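Local coordinates for protein cytosol aminopeptidase (Staphylococcus aureus subsp. aureus, PDB 3KZW) that probably removes amino acids one at a time from the N-termini of peptides, as a metal-dependent leucyl aminopeptidase of the cytosol aminopeptidase family, at residues A[278-290]-A[300-313]. Numbering follows the deposited sequence.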
ATOM      1  N   ILE A 278     -29.722 -28.447  23.496  1.00  2.66           N
ATOM      2  CA  ILE A 278     -29.346 -27.596  22.376  1.00  2.62           C
ATOM      3  C   ILE A 278     -27.987 -26.981  22.700  1.00  2.62           C
ATOM      4  O   ILE A 278     -27.821 -26.337  23.739  1.00  2.61           O
ATOM      5  CB  ILE A 278     -30.407 -26.504  22.115  1.00  2.60           C
ATOM      6  CG1 ILE A 278     -31.712 -27.147  21.639  1.00  2.59           C
ATOM      7  CG2 ILE A 278     -29.908 -25.492  21.087  1.00  2.60           C
ATOM      8  CD1 ILE A 278     -32.935 -26.271  21.802  1.00  2.66           C
ATOM      9  N   ALA A 279     -27.015 -27.205  21.819  1.00  2.61           N
ATOM     10  CA  ALA A 279     -25.663 -26.688  22.014  1.00  2.60           C
ATOM     11  C   ALA A 279     -25.520 -25.295  21.431  1.00  2.60           C
ATOM     12  O   ALA A 279     -25.787 -25.077  20.252  1.00  2.61           O
ATOM     13  CB  ALA A 279     -24.631 -27.623  21.408  1.00  2.62           C
ATOM     14  N   LEU A 280     -25.105 -24.355  22.275  1.00  2.62           N
ATOM     15  CA  LEU A 280     -24.812 -22.996  21.843  1.00  2.61           C
ATOM     16  C   LEU A 280     -23.341 -22.680  22.097  1.00  2.64           C
ATOM     17  O   LEU A 280     -22.904 -22.581  23.246  1.00  2.63           O
ATOM     18  CB  LEU A 280     -25.723 -21.987  22.547  1.00  2.60           C
ATOM     19  CG  LEU A 280     -27.242 -22.145  22.399  1.00  2.63           C
ATOM     20  CD1 LEU A 280     -27.956 -21.130  23.277  1.00  2.61           C
ATOM     21  CD2 LEU A 280     -27.701 -22.008  20.951  1.00  2.66           C
ATOM     22  N   VAL A 281     -22.583 -22.538  21.013  1.00  2.66           N
ATOM     23  CA  VAL A 281     -21.139 -22.316  21.082  1.00  2.64           C
ATOM     24  C   VAL A 281     -20.803 -20.858  20.771  1.00  2.63           C
ATOM     25  O   VAL A 281     -21.310 -20.289  19.807  1.00  2.67           O
ATOM     26  CB  VAL A 281     -20.384 -23.264  20.117  1.00  2.63           C
ATOM     27  CG1 VAL A 281     -18.877 -23.061  20.215  1.00  2.63           C
ATOM     28  CG2 VAL A 281     -20.743 -24.713  20.407  1.00  2.57           C
ATOM     29  N   GLY A 282     -19.948 -20.257  21.592  1.00  2.63           N
ATOM     30  CA  GLY A 282     -19.590 -18.851  21.427  1.00  2.69           C
ATOM     31  C   GLY A 282     -18.096 -18.587  21.377  1.00  2.71           C
ATOM     32  O   GLY A 282     -17.329 -19.138  22.171  1.00  2.77           O
ATOM     33  N   LYS A 283     -17.688 -17.743  20.433  1.00  2.66           N
ATOM     34  CA  LYS A 283     -16.300 -17.312  20.324  1.00  2.67           C
ATOM     35  C   LYS A 283     -16.020 -16.222  21.358  1.00  2.69           C
ATOM     36  O   LYS A 283     -16.587 -15.127  21.289  1.00  2.69           O
ATOM     37  CB  LYS A 283     -16.012 -16.803  18.911  1.00  2.66           C
ATOM     38  CG  LYS A 283     -14.611 -16.249  18.707  1.00  2.65           C
ATOM     39  CD  LYS A 283     -14.515 -15.488  17.395  1.00  2.71           C
ATOM     40  CE  LYS A 283     -13.273 -14.617  17.362  1.00  2.75           C
ATOM     41  NZ  LYS A 283     -13.136 -13.860  16.089  1.00  2.87           N
ATOM     42  N   GLY A 284     -15.147 -16.531  22.310  1.00  2.67           N
ATOM     43  CA  GLY A 284     -14.842 -15.612  23.398  1.00  2.66           C
ATOM     44  C   GLY A 284     -13.439 -15.043  23.371  1.00  2.71           C
ATOM     45  O   GLY A 284     -12.744 -15.050  24.391  1.00  2.80           O
ATOM     46  N   ILE A 285     -13.018 -14.540  22.212  1.00  2.63           N
ATOM     47  CA  ILE A 285     -11.719 -13.880  22.114  1.00  2.67           C
ATOM     48  C   ILE A 285     -11.832 -12.477  22.708  1.00  2.71           C
ATOM     49  O   ILE A 285     -12.382 -11.564  22.081  1.00  2.74           O
ATOM     50  CB  ILE A 285     -11.167 -13.858  20.659  1.00  2.67           C
ATOM     51  CG1 ILE A 285     -11.025 -15.284  20.098  1.00  2.67           C
ATOM     52  CG2 ILE A 285      -9.831 -13.115  20.587  1.00  2.62           C
ATOM     53  CD1 ILE A 285     -10.018 -16.180  20.825  1.00  2.61           C
ATOM     54  N   THR A 286     -11.320 -12.326  23.928  1.00  2.69           N
ATOM     55  CA  THR A 286     -11.444 -11.079  24.687  1.00  2.68           C
ATOM     56  C   THR A 286     -10.691  -9.925  24.025  1.00  2.70           C
ATOM     57  O   THR A 286     -11.110  -8.768  24.119  1.00  2.74           O
ATOM     58  CB  THR A 286     -10.990 -11.247  26.151  1.00  2.69           C
ATOM     59  OG1 THR A 286      -9.635 -11.709  26.186  1.00  2.80           O
ATOM     60  CG2 THR A 286     -11.882 -12.245  26.880  1.00  2.63           C
ATOM     61  N   TYR A 287      -9.583 -10.250  23.361  1.00  2.67           N
ATOM     62  CA  TYR A 287      -8.888  -9.300  22.495  1.00  2.61           C
ATOM     63  C   TYR A 287      -8.125  -9.998  21.381  1.00  2.62           C
ATOM     64  O   TYR A 287      -7.439 -10.995  21.615  1.00  2.71           O
ATOM     65  CB  TYR A 287      -7.939  -8.402  23.286  1.00  2.61           C
ATOM     66  CG  TYR A 287      -7.512  -7.184  22.501  1.00  2.64           C
ATOM     67  CD1 TYR A 287      -8.325  -6.056  22.438  1.00  2.64           C
ATOM     68  CD2 TYR A 287      -6.308  -7.168  21.804  1.00  2.55           C
ATOM     69  CE1 TYR A 287      -7.944  -4.945  21.713  1.00  2.58           C
ATOM     70  CE2 TYR A 287      -5.915  -6.059  21.078  1.00  2.57           C
ATOM     71  CZ  TYR A 287      -6.738  -4.950  21.036  1.00  2.64           C
ATOM     72  OH  TYR A 287      -6.353  -3.842  20.316  1.00  2.77           O
ATOM     73  N   ASP A 288      -8.241  -9.454  20.175  1.00  2.61           N
ATOM     74  CA  ASP A 288      -7.581 -10.007  18.999  1.00  2.64           C
ATOM     75  C   ASP A 288      -6.632  -8.978  18.388  1.00  2.65           C
ATOM     76  O   ASP A 288      -7.072  -8.002  17.771  1.00  2.69           O
ATOM     77  CB  ASP A 288      -8.632 -10.458  17.973  1.00  2.65           C
ATOM     78  CG  ASP A 288      -8.031 -11.212  16.790  1.00  2.77           C
ATOM     79  OD1 ASP A 288      -6.865 -11.658  16.881  1.00  2.81           O
ATOM     80  OD2 ASP A 288      -8.738 -11.366  15.764  1.00  2.89           O
ATOM     81  N   SER A 289      -5.332  -9.195  18.575  1.00  2.61           N
ATOM     82  CA  SER A 289      -4.308  -8.374  17.928  1.00  2.59           C
ATOM     83  C   SER A 289      -3.946  -8.938  16.557  1.00  2.62           C
ATOM     84  O   SER A 289      -3.327  -8.258  15.734  1.00  2.61           O
ATOM     85  CB  SER A 289      -3.057  -8.286  18.797  1.00  2.59           C
ATOM     86  OG  SER A 289      -2.397  -9.535  18.881  1.00  2.56           O
ATOM     87  N   GLY A 290      -4.340 -10.187  16.326  1.00  2.62           N
ATOM     88  CA  GLY A 290      -4.037 -10.885  15.088  1.00  2.60           C
ATOM     89  C   GLY A 290      -2.877 -11.845  15.249  1.00  2.62           C
ATOM     90  O   GLY A 290      -2.619 -12.667  14.370  1.00  2.68           O
ATOM     91  N   MET A 300      -7.031  -2.909  14.549  1.00  2.73           N
ATOM     92  CA  MET A 300      -7.101  -3.269  15.973  1.00  2.75           C
ATOM     93  C   MET A 300      -8.170  -2.511  16.758  1.00  2.76           C
ATOM     94  O   MET A 300      -8.597  -2.966  17.824  1.00  2.67           O
ATOM     95  CB  MET A 300      -5.745  -3.090  16.650  1.00  2.73           C
ATOM     96  CG  MET A 300      -4.821  -4.262  16.462  1.00  2.77           C
ATOM     97  SD  MET A 300      -3.570  -4.359  17.747  1.00  2.94           S
ATOM     98  CE  MET A 300      -2.290  -5.239  16.866  1.00  2.68           C
ATOM     99  N   ALA A 301      -8.585  -1.355  16.239  1.00  2.75           N
ATOM    100  CA  ALA A 301      -9.668  -0.576  16.836  1.00  2.74           C
ATOM    101  C   ALA A 301     -10.913  -1.443  17.012  1.00  2.77           C
ATOM    102  O   ALA A 301     -11.259  -2.233  16.127  1.00  2.85           O
ATOM    103  CB  ALA A 301      -9.983   0.641  15.977  1.00  2.71           C
ATOM    104  N   THR A 302     -11.563  -1.299  18.166  1.00  2.72           N
ATOM    105  CA  THR A 302     -12.803  -2.018  18.501  1.00  2.72           C
ATOM    106  C   THR A 302     -12.678  -3.554  18.504  1.00  2.70           C
ATOM    107  O   THR A 302     -13.663  -4.260  18.278  1.00  2.75           O
ATOM    108  CB  THR A 302     -14.017  -1.570  17.624  1.00  2.75           C
ATOM    109  OG1 THR A 302     -13.827  -1.995  16.267  1.00  2.70           O
ATOM    110  CG2 THR A 302     -14.205  -0.055  17.670  1.00  2.77           C
ATOM    111  N   MET A 303     -11.475  -4.063  18.774  1.00  2.68           N
ATOM    112  CA  MET A 303     -11.248  -5.514  18.819  1.00  2.70           C
ATOM    113  C   MET A 303     -11.562  -6.162  20.168  1.00  2.74           C
ATOM    114  O   MET A 303     -11.383  -7.372  20.339  1.00  2.77           O
ATOM    115  CB  MET A 303      -9.837  -5.883  18.341  1.00  2.69           C
ATOM    116  CG  MET A 303      -9.698  -5.888  16.823  1.00  2.75           C
ATOM    117  SD  MET A 303     -10.894  -6.982  16.030  1.00  3.42           S
ATOM    118  CE  MET A 303     -11.321  -6.054  14.557  1.00  2.79           C
ATOM    119  N   LYS A 304     -12.037  -5.358  21.119  1.00  2.77           N
ATOM    120  CA  LYS A 304     -12.590  -5.881  22.368  1.00  2.71           C
ATOM    121  C   LYS A 304     -13.944  -6.544  22.096  1.00  2.73           C
ATOM    122  O   LYS A 304     -14.450  -7.312  22.921  1.00  2.72           O
ATOM    123  CB  LYS A 304     -12.726  -4.768  23.415  1.00  2.68           C
ATOM    124  CG  LYS A 304     -13.733  -3.676  23.070  1.00  2.63           C
ATOM    125  CD  LYS A 304     -13.908  -2.703  24.220  1.00  2.60           C
ATOM    126  CE  LYS A 304     -14.874  -1.594  23.848  1.00  2.58           C
ATOM    127  NZ  LYS A 304     -14.991  -0.576  24.922  1.00  2.60           N
ATOM    128  N   PHE A 305     -14.515  -6.240  20.929  1.00  2.74           N
ATOM    129  CA  PHE A 305     -15.800  -6.793  20.499  1.00  2.72           C
ATOM    130  C   PHE A 305     -15.658  -8.156  19.816  1.00  2.70           C
ATOM    131  O   PHE A 305     -16.613  -8.670  19.232  1.00  2.72           O
ATOM    132  CB  PHE A 305     -16.519  -5.814  19.563  1.00  2.67           C
ATOM    133  CG  PHE A 305     -16.863  -4.491  20.195  1.00  2.67           C
ATOM    134  CD1 PHE A 305     -17.468  -4.430  21.448  1.00  2.68           C
ATOM    135  CD2 PHE A 305     -16.611  -3.301  19.518  1.00  2.68           C
ATOM    136  CE1 PHE A 305     -17.795  -3.204  22.026  1.00  2.67           C
ATOM    137  CE2 PHE A 305     -16.937  -2.070  20.086  1.00  2.66           C
ATOM    138  CZ  PHE A 305     -17.530  -2.023  21.343  1.00  2.63           C
ATOM    139  N   ASP A 306     -14.469  -8.744  19.893  1.00  2.74           N
ATOM    140  CA  ASP A 306     -14.222 -10.039  19.267  1.00  2.74           C
ATOM    141  C   ASP A 306     -14.740 -11.201  20.118  1.00  2.73           C
ATOM    142  O   ASP A 306     -14.569 -12.368  19.753  1.00  2.80           O
ATOM    143  CB  ASP A 306     -12.734 -10.219  18.950  1.00  2.69           C
ATOM    144  CG  ASP A 306     -12.507 -10.945  17.634  1.00  3.01           C
ATOM    145  OD1 ASP A 306     -13.239 -10.643  16.661  1.00  3.09           O
ATOM    146  OD2 ASP A 306     -11.598 -11.810  17.564  1.00  3.04           O
ATOM    147  N   MET A 307     -15.362 -10.874  21.250  1.00  2.69           N
ATOM    148  CA  MET A 307     -15.985 -11.874  22.118  1.00  2.70           C
ATOM    149  C   MET A 307     -17.505 -11.709  22.202  1.00  2.69           C
ATOM    150  O   MET A 307     -18.149 -12.311  23.065  1.00  2.72           O
ATOM    151  CB  MET A 307     -15.346 -11.879  23.517  1.00  2.69           C
ATOM    152  CG  MET A 307     -15.064 -10.507  24.123  1.00  2.74           C
ATOM    153  SD  MET A 307     -16.529  -9.518  24.487  1.00  3.24           S
ATOM    154  CE  MET A 307     -17.300 -10.470  25.799  1.00  2.79           C
ATOM    155  N   CYS A 308     -18.065 -10.900  21.301  1.00  2.66           N
ATOM    156  CA  CYS A 308     -19.513 -10.684  21.213  1.00  2.67           C
ATOM    157  C   CYS A 308     -20.296 -11.993  21.098  1.00  2.70           C
ATOM    158  O   CYS A 308     -21.372 -12.134  21.684  1.00  2.76           O
ATOM    159  CB  CYS A 308     -19.853  -9.771  20.033  1.00  2.63           C
ATOM    160  SG  CYS A 308     -19.592  -8.007  20.350  1.00  2.98           S
ATOM    161  N   GLY A 309     -19.747 -12.942  20.344  1.00  2.67           N
ATOM    162  CA  GLY A 309     -20.356 -14.259  20.178  1.00  2.65           C
ATOM    163  C   GLY A 309     -20.588 -14.962  21.500  1.00  2.69           C
ATOM    164  O   GLY A 309     -21.681 -15.470  21.750  1.00  2.74           O
ATOM    165  N   ALA A 310     -19.561 -14.978  22.349  1.00  2.67           N
ATOM    166  CA  ALA A 310     -19.661 -15.567  23.684  1.00  2.64           C
ATOM    167  C   ALA A 310     -20.639 -14.795  24.566  1.00  2.65           C
ATOM    168  O   ALA A 310     -21.453 -15.397  25.272  1.00  2.64           O
ATOM    169  CB  ALA A 310     -18.301 -15.633  24.336  1.00  2.64           C
ATOM    170  N   ALA A 311     -20.557 -13.467  24.503  1.00  2.60           N
ATOM    171  CA  ALA A 311     -21.435 -12.590  25.272  1.00  2.63           C
ATOM    172  C   ALA A 311     -22.906 -12.818  24.929  1.00  2.64           C
ATOM    173  O   ALA A 311     -23.754 -12.887  25.821  1.00  2.62           O
ATOM    174  CB  ALA A 311     -21.052 -11.134  25.052  1.00  2.63           C
ATOM    175  N   ASN A 312     -23.194 -12.948  23.638  1.00  2.64           N
ATOM    176  CA  ASN A 312     -24.559 -13.158  23.165  1.00  2.69           C
ATOM    177  C   ASN A 312     -25.133 -14.535  23.527  1.00  2.69           C
ATOM    178  O   ASN A 312     -26.343 -14.671  23.724  1.00  2.67           O
ATOM    179  CB  ASN A 312     -24.660 -12.881  21.658  1.00  2.69           C
ATOM    180  CG  ASN A 312     -24.461 -11.406  21.316  1.00  2.65           C
ATOM    181  OD1 ASN A 312     -24.182 -10.581  22.189  1.00  2.65           O
ATOM    182  ND2 ASN A 312     -24.605 -11.072  20.040  1.00  2.62           N
ATOM    183  N   VAL A 313     -24.265 -15.543  23.620  1.00  2.67           N
ATOM    184  CA  VAL A 313     -24.664 -16.869  24.103  1.00  2.65           C
ATOM    185  C   VAL A 313     -25.097 -16.781  25.566  1.00  2.66           C
ATOM    186  O   VAL A 313     -26.130 -17.332  25.944  1.00  2.73           O
ATOM    187  CB  VAL A 313     -23.538 -17.926  23.913  1.00  2.66           C
ATOM    188  CG1 VAL A 313     -23.839 -19.207  24.685  1.00  2.53           C
ATOM    189  CG2 VAL A 313     -23.346 -18.242  22.434  1.00  2.70           C
TER
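Met303 CB lies over one face of the Tyr287 ring, 4.0 Å from CE1, and the two side chains cross at about a right angle. The Met300 side chain passes the hydroxyl end, and its extended chain brings CE to 3.7 Å from Ser289 CB. Tyr287 OH is hydrogen-bonded to Pro347 O of a neighbouring subunit. The carboxylates of Asp288 and Asp306 lie near each other, their planes 20° apart and the two OD2 atoms 3.4 Å from each other. Asp288 OD2 has a salt bridge to Lys295, and its OD1 accepts a hydrogen bond from Asn338 ND2. Lys283, with CG anti to the backbone N (chi1 177°), carries NZ to Asp306 OD2 in a 3.0 Å salt bridge, approaching from above the carboxylate plane. NZ also hydrogen-bonds Thr392 O, while Thr392 OG1 holds Asp306 OD1. Farther along, Ala310 N donates to Lys283 O (3.2 Å), and Gly282 lets the backbones close to 4.0 Å between its CA and that of Ala310. Helix 308-322 thus lies against strand 278-285 and leads on to the parallel neighbour 328-338, a beta-alpha-beta crossover, and the Lys283, Asp288 and Asp306 group is consistent with the two-metal site of leucyl aminopeptidases.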